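Local coordinates for protein lipoxygenase (Cyanothece sp., PDB 5EK8) that probably adds molecular oxygen to polyunsaturated fatty acids as a non-heme iron 9R-lipoxygenase with a PLAT domain, at residues I204-H208 with Q223-Y228; S588-R592 with I604-P608; L18-D22 with Y195-N199; R253-M258 with S576-E580. All blocks are in the same frame, centred on the assembly; numbering follows the deposited sequence.

Contact 1. Residues I204-H208 with Q223-Y228; sequences IKAKH and QIQADY
This is an antiparallel helix-helix contact in the helical part of the lipoxygenase. Residues 204-208 lie within helix 188-214. Residues 223-227 lie on helix 221-227; Tyr228 is extended (phi/psi -99/155°). The axes of the two short segments run at 162° and come within 10.7 Å. In register, Ile204 CA sits 6.8 Å from Asp227 CA, and His208 CA sits 7.1 Å from Ile224 CA. Gln223 has an extended side chain (chi1 and chi2 both t) that brings its amide beside the end of Lys207. Ile224 lies over one face of the His208 imidazole, with CG1 4.0 Å from the ring centroid in a CH-pi contact. Asp227 (chi1 m) accepts two bonds on OD2. Lys207 NZ, on an all-t chain, makes a salt bridge to Asp227 OD2 at 3.0 Å. His208 NE2 donates to Asp227 OD2 at 3.1 Å, a His-carboxylate hydrogen bond. The other imidazole nitrogen of His208 and the Tyr228 hydroxyl both hydrogen-bond to Thr612, so helix 608-623 closes this side. Tyr228 (chi1 m) meets the His208 ring obliquely, with centroids 5.4 Å apart and planes at 72°. One face of its ring takes Ile204: CG2 stands 3.8 Å from the Tyr228 ring centroid, 13° off the normal.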
loop_
_atom_site.group_PDB
_atom_site.type_symbol
_atom_site.label_atom_id
_atom_site.label_comp_id
_atom_site.label_asym_id
_atom_site.label_seq_id
_atom_site.Cartn_x
_atom_site.Cartn_y
_atom_site.Cartn_z
ATOM N N ILE A 204 -24.145 -11.706 0.078
ATOM C CA ILE A 204 -23.986 -12.622 -1.046
ATOM C C ILE A 204 -22.992 -13.725 -0.688
ATOM O O ILE A 204 -23.305 -14.920 -0.756
ATOM C CB ILE A 204 -23.500 -11.883 -2.317
ATOM C CG1 ILE A 204 -24.314 -10.609 -2.559
ATOM C CG2 ILE A 204 -23.573 -12.791 -3.526
ATOM C CD1 ILE A 204 -25.782 -10.856 -2.853
ATOM N N LYS A 205 -21.792 -13.303 -0.305
ATOM C CA LYS A 205 -20.730 -14.214 0.094
ATOM C C LYS A 205 -21.202 -15.113 1.229
ATOM O O LYS A 205 -20.890 -16.300 1.269
ATOM C CB LYS A 205 -19.488 -13.421 0.510
ATOM C CG LYS A 205 -18.196 -14.224 0.546
ATOM C CD LYS A 205 -17.907 -14.780 1.935
ATOM C CE LYS A 205 -17.561 -13.677 2.930
ATOM N NZ LYS A 205 -17.420 -14.204 4.319
ATOM N N ALA A 206 -21.971 -14.535 2.144
ATOM C CA ALA A 206 -22.524 -15.272 3.269
ATOM C C ALA A 206 -23.488 -16.344 2.781
ATOM O O ALA A 206 -23.404 -17.500 3.200
ATOM C CB ALA A 206 -23.219 -14.327 4.232
ATOM N N LYS A 207 -24.398 -15.950 1.892
ATOM C CA LYS A 207 -25.331 -16.887 1.273
ATOM C C LYS A 207 -24.588 -18.075 0.670
ATOM O O LYS A 207 -24.932 -19.234 0.917
ATOM C CB LYS A 207 -26.157 -16.191 0.193
ATOM C CG LYS A 207 -27.249 -17.065 -0.404
ATOM C CD LYS A 207 -27.622 -16.623 -1.812
ATOM C CE LYS A 207 -28.567 -17.619 -2.475
ATOM N NZ LYS A 207 -28.613 -17.462 -3.958
ATOM N N HIS A 208 -23.554 -17.776 -0.111
ATOM C CA HIS A 208 -22.792 -18.819 -0.783
ATOM C C HIS A 208 -22.088 -19.732 0.207
ATOM O O HIS A 208 -22.110 -20.955 0.060
ATOM C CB HIS A 208 -21.777 -18.196 -1.733
ATOM C CG HIS A 208 -22.400 -17.423 -2.851
ATOM N ND1 HIS A 208 -21.715 -16.468 -3.566
ATOM C CD2 HIS A 208 -23.647 -17.470 -3.379
ATOM C CE1 HIS A 208 -22.513 -15.955 -4.488
ATOM N NE2 HIS A 208 -23.691 -16.545 -4.392
ATOM N N GLN A 223 -24.098 -19.800 -10.563
ATOM C CA GLN A 223 -24.916 -19.143 -9.550
ATOM C C GLN A 223 -24.130 -18.079 -8.779
ATOM O O GLN A 223 -24.630 -16.973 -8.541
ATOM C CB GLN A 223 -25.483 -20.182 -8.585
ATOM C CG GLN A 223 -26.457 -19.627 -7.570
ATOM C CD GLN A 223 -27.015 -20.708 -6.668
ATOM O OE1 GLN A 223 -27.024 -21.888 -7.029
ATOM N NE2 GLN A 223 -27.470 -20.316 -5.481
ATOM N N ILE A 224 -22.900 -18.419 -8.393
ATOM C CA ILE A 224 -22.020 -17.483 -7.696
ATOM C C ILE A 224 -21.749 -16.268 -8.566
ATOM O O ILE A 224 -21.825 -15.129 -8.101
ATOM C CB ILE A 224 -20.674 -18.134 -7.308
ATOM C CG1 ILE A 224 -20.893 -19.241 -6.282
ATOM C CG2 ILE A 224 -19.712 -17.099 -6.737
ATOM C CD1 ILE A 224 -19.631 -19.986 -5.930
ATOM N N GLN A 225 -21.441 -16.514 -9.835
ATOM C CA GLN A 225 -21.150 -15.423 -10.752
ATOM C C GLN A 225 -22.370 -14.522 -10.938
ATOM O O GLN A 225 -22.262 -13.298 -10.867
ATOM C CB GLN A 225 -20.687 -15.961 -12.098
ATOM C CG GLN A 225 -20.011 -14.912 -12.957
ATOM C CD GLN A 225 -18.622 -14.555 -12.451
ATOM O OE1 GLN A 225 -17.650 -15.281 -12.690
ATOM N NE2 GLN A 225 -18.523 -13.433 -11.748
ATOM N N ALA A 226 -23.528 -15.139 -11.165
ATOM C CA ALA A 226 -24.779 -14.407 -11.338
ATOM C C ALA A 226 -25.115 -13.537 -10.133
ATOM O O ALA A 226 -25.552 -12.395 -10.290
ATOM C CB ALA A 226 -25.921 -15.374 -11.611
ATOM N N ASP A 227 -24.907 -14.078 -8.935
ATOM C CA ASP A 227 -25.306 -13.387 -7.711
ATOM C C ASP A 227 -24.455 -12.148 -7.410
ATOM O O ASP A 227 -24.871 -11.280 -6.637
ATOM C CB ASP A 227 -25.272 -14.351 -6.523
ATOM C CG ASP A 227 -26.474 -15.285 -6.500
ATOM O OD1 ASP A 227 -27.372 -15.120 -7.352
ATOM O OD2 ASP A 227 -26.529 -16.179 -5.629
ATOM N N TYR A 228 -23.273 -12.064 -8.015
ATOM C CA TYR A 228 -22.474 -10.841 -7.955
ATOM C C TYR A 228 -22.677 -10.038 -9.234
ATOM O O TYR A 228 -23.033 -10.601 -10.265
ATOM C CB TYR A 228 -20.985 -11.148 -7.768
ATOM C CG TYR A 228 -20.600 -11.710 -6.417
ATOM C CD1 TYR A 228 -20.482 -10.888 -5.306
ATOM C CD2 TYR A 228 -20.323 -13.062 -6.264
ATOM C CE1 TYR A 228 -20.118 -11.404 -4.073
ATOM C CE2 TYR A 228 -19.958 -13.586 -5.036
ATOM C CZ TYR A 228 -19.857 -12.754 -3.945
ATOM O OH TYR A 228 -19.494 -13.277 -2.726
#

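Contact 2. Residues S588-R592 with I604-P608; sequences SLALR and IAPDP
Two irregular pieces of one long loop meet here, their end-to-end directions 105° apart. Residues 588-592 are mostly extended. The CA atoms of Arg592 and Ile604 are 4.6 Å apart, and those of Leu591 and Ala605 5.4 Å. Arg592 N donates to Ile604 O at 2.7 Å. In return, Ile604 CA makes a CA-H...O contact with Arg592 O at 3.5 Å. The Arg592 side chain (chi1 m, chi2 t, chi3 m) turns back over the other piece. Arg592 NE donates to Ala605 O at 3.0 Å, and NH2 adds a weak bond to Ala605 O, also 3.0 Å. Asp607 CB lies over one face of the guanidinium. Ser588 OG (chi1 p) donates to Ala590 O at 2.7 Å, while its CB packs on Pro606 CG at 3.7 Å. Leu591 bonds through its backbone to Asp289. Asp607 (chi1 p) accepts from Glu610 N through OD2. This marks a loop held by Arg592, whose backbone N bonds Ile604 O and whose side chain bonds Ala605 O, leading into the Asp607 N-cap of helix 608-623.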
loop_
_atom_site.group_PDB
_atom_site.type_symbol
_atom_site.label_atom_id
_atom_site.label_comp_id
_atom_site.label_asym_id
_atom_site.label_seq_id
_atom_site.Cartn_x
_atom_site.Cartn_y
_atom_site.Cartn_z
ATOM N N SER A 588 -8.483 -16.667 -12.133
ATOM C CA SER A 588 -8.486 -16.937 -10.702
ATOM C C SER A 588 -7.054 -16.897 -10.169
ATOM O O SER A 588 -6.100 -16.736 -10.935
ATOM C CB SER A 588 -9.138 -18.286 -10.401
ATOM O OG SER A 588 -8.564 -19.311 -11.187
ATOM N N LEU A 589 -6.901 -17.034 -8.857
ATOM C CA LEU A 589 -5.575 -16.995 -8.253
ATOM C C LEU A 589 -4.890 -18.351 -8.347
ATOM O O LEU A 589 -3.700 -18.473 -8.047
ATOM C CB LEU A 589 -5.664 -16.539 -6.796
ATOM C CG LEU A 589 -6.093 -15.082 -6.605
ATOM C CD1 LEU A 589 -6.374 -14.779 -5.138
ATOM C CD2 LEU A 589 -5.027 -14.147 -7.141
ATOM N N ALA A 590 -5.641 -19.360 -8.788
ATOM C CA ALA A 590 -5.113 -20.711 -8.958
ATOM C C ALA A 590 -6.095 -21.617 -9.693
ATOM O O ALA A 590 -7.261 -21.268 -9.875
ATOM C CB ALA A 590 -4.760 -21.318 -7.604
ATOM N N LEU A 591 -5.611 -22.783 -10.112
ATOM C CA LEU A 591 -6.457 -23.808 -10.716
ATOM C C LEU A 591 -6.226 -25.151 -10.023
ATOM O O LEU A 591 -5.293 -25.295 -9.228
ATOM C CB LEU A 591 -6.183 -23.924 -12.217
ATOM C CG LEU A 591 -6.448 -22.680 -13.075
ATOM C CD1 LEU A 591 -6.159 -22.961 -14.542
ATOM C CD2 LEU A 591 -7.872 -22.185 -12.908
ATOM N N ARG A 592 -7.069 -26.136 -10.321
ATOM C CA ARG A 592 -7.013 -27.415 -9.618
ATOM C C ARG A 592 -7.092 -28.620 -10.553
ATOM O O ARG A 592 -7.439 -28.492 -11.725
ATOM C CB ARG A 592 -8.143 -27.501 -8.584
ATOM C CG ARG A 592 -8.150 -26.365 -7.572
ATOM C CD ARG A 592 -9.165 -26.572 -6.451
ATOM N NE ARG A 592 -10.550 -26.498 -6.902
ATOM C CZ ARG A 592 -11.381 -27.536 -6.919
ATOM N NH1 ARG A 592 -10.960 -28.723 -6.505
ATOM N NH2 ARG A 592 -12.632 -27.389 -7.340
ATOM N N ILE A 604 -11.683 -27.952 -12.242
ATOM C CA ILE A 604 -10.526 -27.132 -12.582
ATOM C C ILE A 604 -10.547 -25.815 -11.810
ATOM O O ILE A 604 -9.552 -25.413 -11.214
ATOM C CB ILE A 604 -10.483 -26.831 -14.099
ATOM C CG1 ILE A 604 -10.336 -28.123 -14.901
ATOM C CG2 ILE A 604 -9.370 -25.866 -14.430
ATOM C CD1 ILE A 604 -9.375 -29.109 -14.282
ATOM N N ALA A 605 -11.701 -25.158 -11.824
ATOM C CA ALA A 605 -11.879 -23.853 -11.197
ATOM C C ALA A 605 -11.848 -23.928 -9.663
ATOM O O ALA A 605 -11.903 -25.020 -9.096
ATOM C CB ALA A 605 -13.188 -23.245 -11.680
ATOM N N PRO A 606 -11.726 -22.766 -8.988
ATOM C CA PRO A 606 -11.850 -22.714 -7.525
ATOM C C PRO A 606 -13.119 -23.395 -7.008
ATOM O O PRO A 606 -14.148 -23.343 -7.677
ATOM C CB PRO A 606 -11.901 -21.211 -7.236
ATOM C CG PRO A 606 -11.132 -20.591 -8.342
ATOM C CD PRO A 606 -11.314 -21.462 -9.551
ATOM N N ASP A 607 -13.053 -24.024 -5.839
ATOM C CA ASP A 607 -14.252 -24.597 -5.244
ATOM C C ASP A 607 -15.185 -23.434 -4.863
ATOM O O ASP A 607 -14.727 -22.290 -4.784
ATOM C CB ASP A 607 -13.896 -25.504 -4.047
ATOM C CG ASP A 607 -13.254 -24.760 -2.881
ATOM O OD1 ASP A 607 -12.599 -25.434 -2.051
ATOM O OD2 ASP A 607 -13.400 -23.524 -2.774
ATOM N N PRO A 608 -16.486 -23.713 -4.653
ATOM C CA PRO A 608 -17.484 -22.658 -4.418
ATOM C C PRO A 608 -17.059 -21.563 -3.433
ATOM O O PRO A 608 -17.212 -20.378 -3.740
ATOM C CB PRO A 608 -18.676 -23.440 -3.866
ATOM C CG PRO A 608 -18.592 -24.749 -4.559
ATOM C CD PRO A 608 -17.120 -25.044 -4.727
#

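Contact 3. Residues L18-D22 with Y195-N199; sequences LKVID and YASAN
The C-terminal end of helix 2-21 packs here against the N-terminal half of helix 188-214. In register, Leu18 CA lies 5.7 Å from Asn199 CA, and Asp22 CA lies 5.8 Å from Tyr195 CA. Leu18 (chi1 m, chi2 t) points toward the partner helix. Leu18 CD2 reaches Ala198 CB at 4.0 Å and Tyr195 CD1 at 4.2 Å. The Ala198 side chain is about 9 Å from that of the iron ligand Ile668. Lys19 starts away, but its chain curls back and CD comes 3.8 Å from Asn199 OD1. Ile21 (chi1 m) covers one face of the Tyr195 ring. This is a CH-pi contact, with Ile21 CG2 3.6 Å from the Tyr195 ring centroid and 13° off the normal; Tyr195 has chi1 m. Asp22 is the first residue to leave helical geometry (phi/psi -82/56°), though its N still bonds to Leu18 O at 3.0 Å. With chi1 t, Asp22 OD2 accepts a hydrogen bond from Asn199 ND2 at 3.0 Å, while OD1 makes a salt bridge to Arg27. Helix 24-36 continues the apolar patch, with Ile30 touching both Ile21 and Tyr195. This is a partly exposed helix-helix packing that joins helix 2-21 to helix 188-214 at the surface.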
loop_
_atom_site.group_PDB
_atom_site.type_symbol
_atom_site.label_atom_id
_atom_site.label_comp_id
_atom_site.label_asym_id
_atom_site.label_seq_id
_atom_site.Cartn_x
_atom_site.Cartn_y
_atom_site.Cartn_z
ATOM N N LEU A 18 -22.186 -5.816 10.251
ATOM C CA LEU A 18 -22.257 -4.861 9.156
ATOM C C LEU A 18 -23.577 -4.110 9.159
ATOM O O LEU A 18 -23.626 -2.953 8.756
ATOM C CB LEU A 18 -22.040 -5.566 7.821
ATOM C CG LEU A 18 -20.562 -5.918 7.603
ATOM C CD1 LEU A 18 -20.359 -6.779 6.370
ATOM C CD2 LEU A 18 -19.718 -4.652 7.518
ATOM N N LYS A 19 -24.639 -4.762 9.626
ATOM C CA LYS A 19 -25.924 -4.080 9.769
ATOM C C LYS A 19 -25.822 -2.965 10.802
ATOM O O LYS A 19 -26.303 -1.855 10.580
ATOM C CB LYS A 19 -27.027 -5.056 10.182
ATOM C CG LYS A 19 -27.090 -6.332 9.368
ATOM C CD LYS A 19 -27.395 -6.068 7.912
ATOM C CE LYS A 19 -27.460 -7.373 7.137
ATOM N NZ LYS A 19 -27.806 -7.149 5.709
ATOM N N VAL A 20 -25.190 -3.274 11.933
ATOM C CA VAL A 20 -25.055 -2.310 13.021
ATOM C C VAL A 20 -24.203 -1.098 12.637
ATOM O O VAL A 20 -24.557 0.042 12.946
ATOM C CB VAL A 20 -24.443 -2.963 14.272
ATOM C CG1 VAL A 20 -24.453 -1.988 15.436
ATOM C CG2 VAL A 20 -25.205 -4.224 14.638
ATOM N N ILE A 21 -23.085 -1.343 11.962
ATOM C CA ILE A 21 -22.172 -0.258 11.620
ATOM C C ILE A 21 -22.717 0.603 10.485
ATOM O O ILE A 21 -22.635 1.828 10.537
ATOM C CB ILE A 21 -20.780 -0.797 11.234
ATOM C CG1 ILE A 21 -20.292 -1.792 12.285
ATOM C CG2 ILE A 21 -19.783 0.341 11.100
ATOM C CD1 ILE A 21 -18.919 -2.330 12.018
ATOM N N ASP A 22 -23.279 -0.034 9.461
ATOM C CA ASP A 22 -23.851 0.706 8.335
ATOM C C ASP A 22 -25.264 1.172 8.679
ATOM O O ASP A 22 -26.228 0.876 7.970
ATOM C CB ASP A 22 -23.853 -0.149 7.063
ATOM C CG ASP A 22 -24.031 0.679 5.800
ATOM O OD1 ASP A 22 -23.967 1.925 5.893
ATOM O OD2 ASP A 22 -24.221 0.085 4.716
ATOM N N TYR A 195 -17.876 0.402 4.747
ATOM C CA TYR A 195 -18.947 -0.327 5.415
ATOM C C TYR A 195 -20.176 -0.455 4.524
ATOM O O TYR A 195 -20.907 -1.440 4.602
ATOM C CB TYR A 195 -19.295 0.353 6.742
ATOM C CG TYR A 195 -18.192 0.204 7.769
ATOM C CD1 TYR A 195 -17.639 -1.045 8.037
ATOM C CD2 TYR A 195 -17.678 1.308 8.442
ATOM C CE1 TYR A 195 -16.621 -1.197 8.963
ATOM C CE2 TYR A 195 -16.655 1.167 9.372
ATOM C CZ TYR A 195 -16.129 -0.090 9.628
ATOM O OH TYR A 195 -15.111 -0.243 10.548
ATOM N N ALA A 196 -20.386 0.530 3.660
ATOM C CA ALA A 196 -21.498 0.487 2.720
ATOM C C ALA A 196 -21.292 -0.625 1.699
ATOM O O ALA A 196 -22.160 -1.491 1.515
ATOM C CB ALA A 196 -21.652 1.824 2.025
ATOM N N SER A 197 -20.137 -0.579 1.034
ATOM C CA SER A 197 -19.762 -1.577 0.034
ATOM C C SER A 197 -19.857 -2.984 0.615
ATOM O O SER A 197 -20.441 -3.897 0.009
ATOM C CB SER A 197 -18.344 -1.305 -0.477
ATOM O OG SER A 197 -18.084 -1.998 -1.684
ATOM N N ALA A 198 -19.292 -3.142 1.806
ATOM C CA ALA A 198 -19.323 -4.422 2.492
ATOM C C ALA A 198 -20.759 -4.831 2.813
ATOM O O ALA A 198 -21.103 -6.001 2.711
ATOM C CB ALA A 198 -18.478 -4.370 3.764
ATOM N N ASN A 199 -21.600 -3.873 3.192
ATOM C CA ASN A 199 -22.986 -4.201 3.522
ATOM C C ASN A 199 -23.769 -4.673 2.298
ATOM O O ASN A 199 -24.658 -5.515 2.410
ATOM C CB ASN A 199 -23.689 -3.006 4.167
ATOM C CG ASN A 199 -24.801 -3.428 5.111
ATOM O OD1 ASN A 199 -24.970 -4.614 5.403
ATOM N ND2 ASN A 199 -25.559 -2.459 5.601
#

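Contact 4. Residues R253-M258 with S576-E580; sequences RVLNGM and SQSDE
A buried glutamate joins two helix ends near the iron site of the lipoxygenase. Helix 247-256 ends before Gly257, and residues 577-580 lie on helix 577-581. Met258 CA and Ser576 CA are 4.8 Å apart. Met258 and Glu580 have the most surface covered, followed by Arg253. Glu580 (chi1 -132°, chi2 p) turns its carboxylate to the end of helix 247-256. Arg253 (chi1, chi2 and chi3 all m) forms a salt bridge with it. Arg253 NH1 donates to Glu580 OE1 at 2.7 Å and its NE to Glu580 OE2 at 3.1 Å. Glu580 OE1 also takes Met258 N at 3.1 Å. Gly257 CA passes 3.4 Å from Glu580 OE1, where a side chain would clash. Met258 (chi1 t) sets its CB 3.7 Å from Ser576 CB, and its side chain touches Leu351 of helix 337-377. The side chain of Gln577 is about 5 Å from the iron ion, touches the ligand His359 and donates to Glu355. The Met258 sulfur, SD, rests 4.0 Å from Gln577 CG.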
loop_
_atom_site.group_PDB
_atom_site.type_symbol
_atom_site.label_atom_id
_atom_site.label_comp_id
_atom_site.label_asym_id
_atom_site.label_seq_id
_atom_site.Cartn_x
_atom_site.Cartn_y
_atom_site.Cartn_z
ATOM N N ARG A 253 -4.002 -7.369 -22.328
ATOM C CA ARG A 253 -4.036 -7.463 -20.871
ATOM C C ARG A 253 -2.684 -7.863 -20.304
ATOM O O ARG A 253 -2.375 -7.561 -19.151
ATOM C CB ARG A 253 -5.113 -8.446 -20.416
ATOM C CG ARG A 253 -6.521 -8.012 -20.793
ATOM C CD ARG A 253 -6.737 -6.520 -20.552
ATOM N NE ARG A 253 -6.894 -6.203 -19.135
ATOM C CZ ARG A 253 -7.059 -4.972 -18.656
ATOM N NH1 ARG A 253 -7.200 -4.776 -17.351
ATOM N NH2 ARG A 253 -7.080 -3.937 -19.483
ATOM N N VAL A 254 -1.878 -8.546 -21.109
ATOM C CA VAL A 254 -0.499 -8.795 -20.719
ATOM C C VAL A 254 0.227 -7.459 -20.594
ATOM O O VAL A 254 0.990 -7.231 -19.651
ATOM C CB VAL A 254 0.226 -9.707 -21.728
ATOM C CG1 VAL A 254 1.737 -9.553 -21.610
ATOM C CG2 VAL A 254 -0.183 -11.157 -21.515
ATOM N N LEU A 255 -0.046 -6.567 -21.544
ATOM C CA LEU A 255 0.593 -5.252 -21.579
ATOM C C LEU A 255 0.080 -4.286 -20.514
ATOM O O LEU A 255 0.865 -3.649 -19.809
ATOM C CB LEU A 255 0.406 -4.608 -22.953
ATOM C CG LEU A 255 1.326 -5.071 -24.081
ATOM C CD1 LEU A 255 0.951 -4.357 -25.370
ATOM C CD2 LEU A 255 2.795 -4.836 -23.726
ATOM N N ASN A 256 -1.237 -4.178 -20.401
ATOM C CA ASN A 256 -1.831 -3.080 -19.651
ATOM C C ASN A 256 -2.747 -3.508 -18.514
ATOM O O ASN A 256 -3.329 -2.662 -17.837
ATOM C CB ASN A 256 -2.599 -2.178 -20.608
ATOM C CG ASN A 256 -1.768 -1.774 -21.808
ATOM O OD1 ASN A 256 -0.686 -1.204 -21.663
ATOM N ND2 ASN A 256 -2.259 -2.089 -23.003
ATOM N N GLY A 257 -2.849 -4.815 -18.295
ATOM C CA GLY A 257 -3.731 -5.358 -17.275
ATOM C C GLY A 257 -3.292 -5.085 -15.848
ATOM O O GLY A 257 -2.359 -4.315 -15.611
ATOM N N MET A 258 -3.983 -5.722 -14.900
ATOM C CA MET A 258 -3.705 -5.589 -13.469
ATOM C C MET A 258 -2.236 -5.829 -13.177
ATOM O O MET A 258 -1.609 -5.096 -12.412
ATOM C CB MET A 258 -4.561 -6.568 -12.662
ATOM C CG MET A 258 -4.486 -6.373 -11.162
ATOM S SD MET A 258 -4.668 -7.915 -10.249
ATOM C CE MET A 258 -3.209 -8.802 -10.797
ATOM N N SER A 576 -7.785 -2.489 -11.094
ATOM C CA SER A 576 -7.847 -3.408 -12.225
ATOM C C SER A 576 -8.172 -4.819 -11.761
ATOM O O SER A 576 -8.227 -5.753 -12.566
ATOM C CB SER A 576 -6.529 -3.414 -12.999
ATOM O OG SER A 576 -6.245 -2.139 -13.548
ATOM N N GLN A 577 -8.388 -4.970 -10.459
ATOM C CA GLN A 577 -8.629 -6.287 -9.880
ATOM C C GLN A 577 -9.934 -6.906 -10.389
ATOM O O GLN A 577 -9.982 -8.095 -10.700
ATOM C CB GLN A 577 -8.634 -6.204 -8.350
ATOM C CG GLN A 577 -7.248 -6.125 -7.731
ATOM C CD GLN A 577 -7.285 -5.938 -6.224
ATOM O OE1 GLN A 577 -7.838 -4.958 -5.723
ATOM N NE2 GLN A 577 -6.693 -6.876 -5.495
ATOM N N SER A 578 -10.988 -6.105 -10.491
ATOM C CA SER A 578 -12.246 -6.612 -11.034
ATOM C C SER A 578 -12.123 -6.940 -12.510
ATOM O O SER A 578 -12.624 -7.967 -12.968
ATOM C CB SER A 578 -13.374 -5.607 -10.828
ATOM O OG SER A 578 -14.247 -6.054 -9.811
ATOM N N ASP A 579 -11.445 -6.064 -13.245
ATOM C CA ASP A 579 -11.315 -6.208 -14.690
ATOM C C ASP A 579 -10.571 -7.475 -15.081
ATOM O O ASP A 579 -10.797 -8.032 -16.152
ATOM C CB ASP A 579 -10.601 -4.995 -15.288
ATOM C CG ASP A 579 -11.338 -3.701 -15.032
ATOM O OD1 ASP A 579 -12.495 -3.758 -14.567
ATOM O OD2 ASP A 579 -10.765 -2.626 -15.301
ATOM N N GLU A 580 -9.681 -7.930 -14.208
ATOM C CA GLU A 580 -8.880 -9.101 -14.518
ATOM C C GLU A 580 -9.438 -10.359 -13.868
ATOM O O GLU A 580 -9.388 -11.436 -14.454
ATOM C CB GLU A 580 -7.427 -8.893 -14.082
ATOM C CG GLU A 580 -6.420 -9.273 -15.151
ATOM C CD GLU A 580 -6.446 -8.324 -16.340
ATOM O OE1 GLU A 580 -6.457 -7.091 -16.121
ATOM O OE2 GLU A 580 -6.460 -8.811 -17.494
#

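In the fold
Along the chain, contact 3 closes before contact 1, contact 1 before contact 4 and contact 4 before contact 2. Contacts 1 and 3 both use helix 188-214, with centres about 17 Å apart. Contact 3 adds the N-terminal helix 2-21, and contact 1 adds helix 221-227. Contacts 1 and 2 have centres about 16 Å apart and touch, with Ile224 CD1 3.3 Å from Pro608 O. Contact 4 lies about 19 Å from contact 2 and 23 Å from contact 1, between centres. Helix 608-623 borders contacts 1, 2 and 4. Contacts 3 and 4 join distant parts of the chain (173 and 318 residues apart), contacts 1 and 2 are local, and only contact 4 is beside the iron.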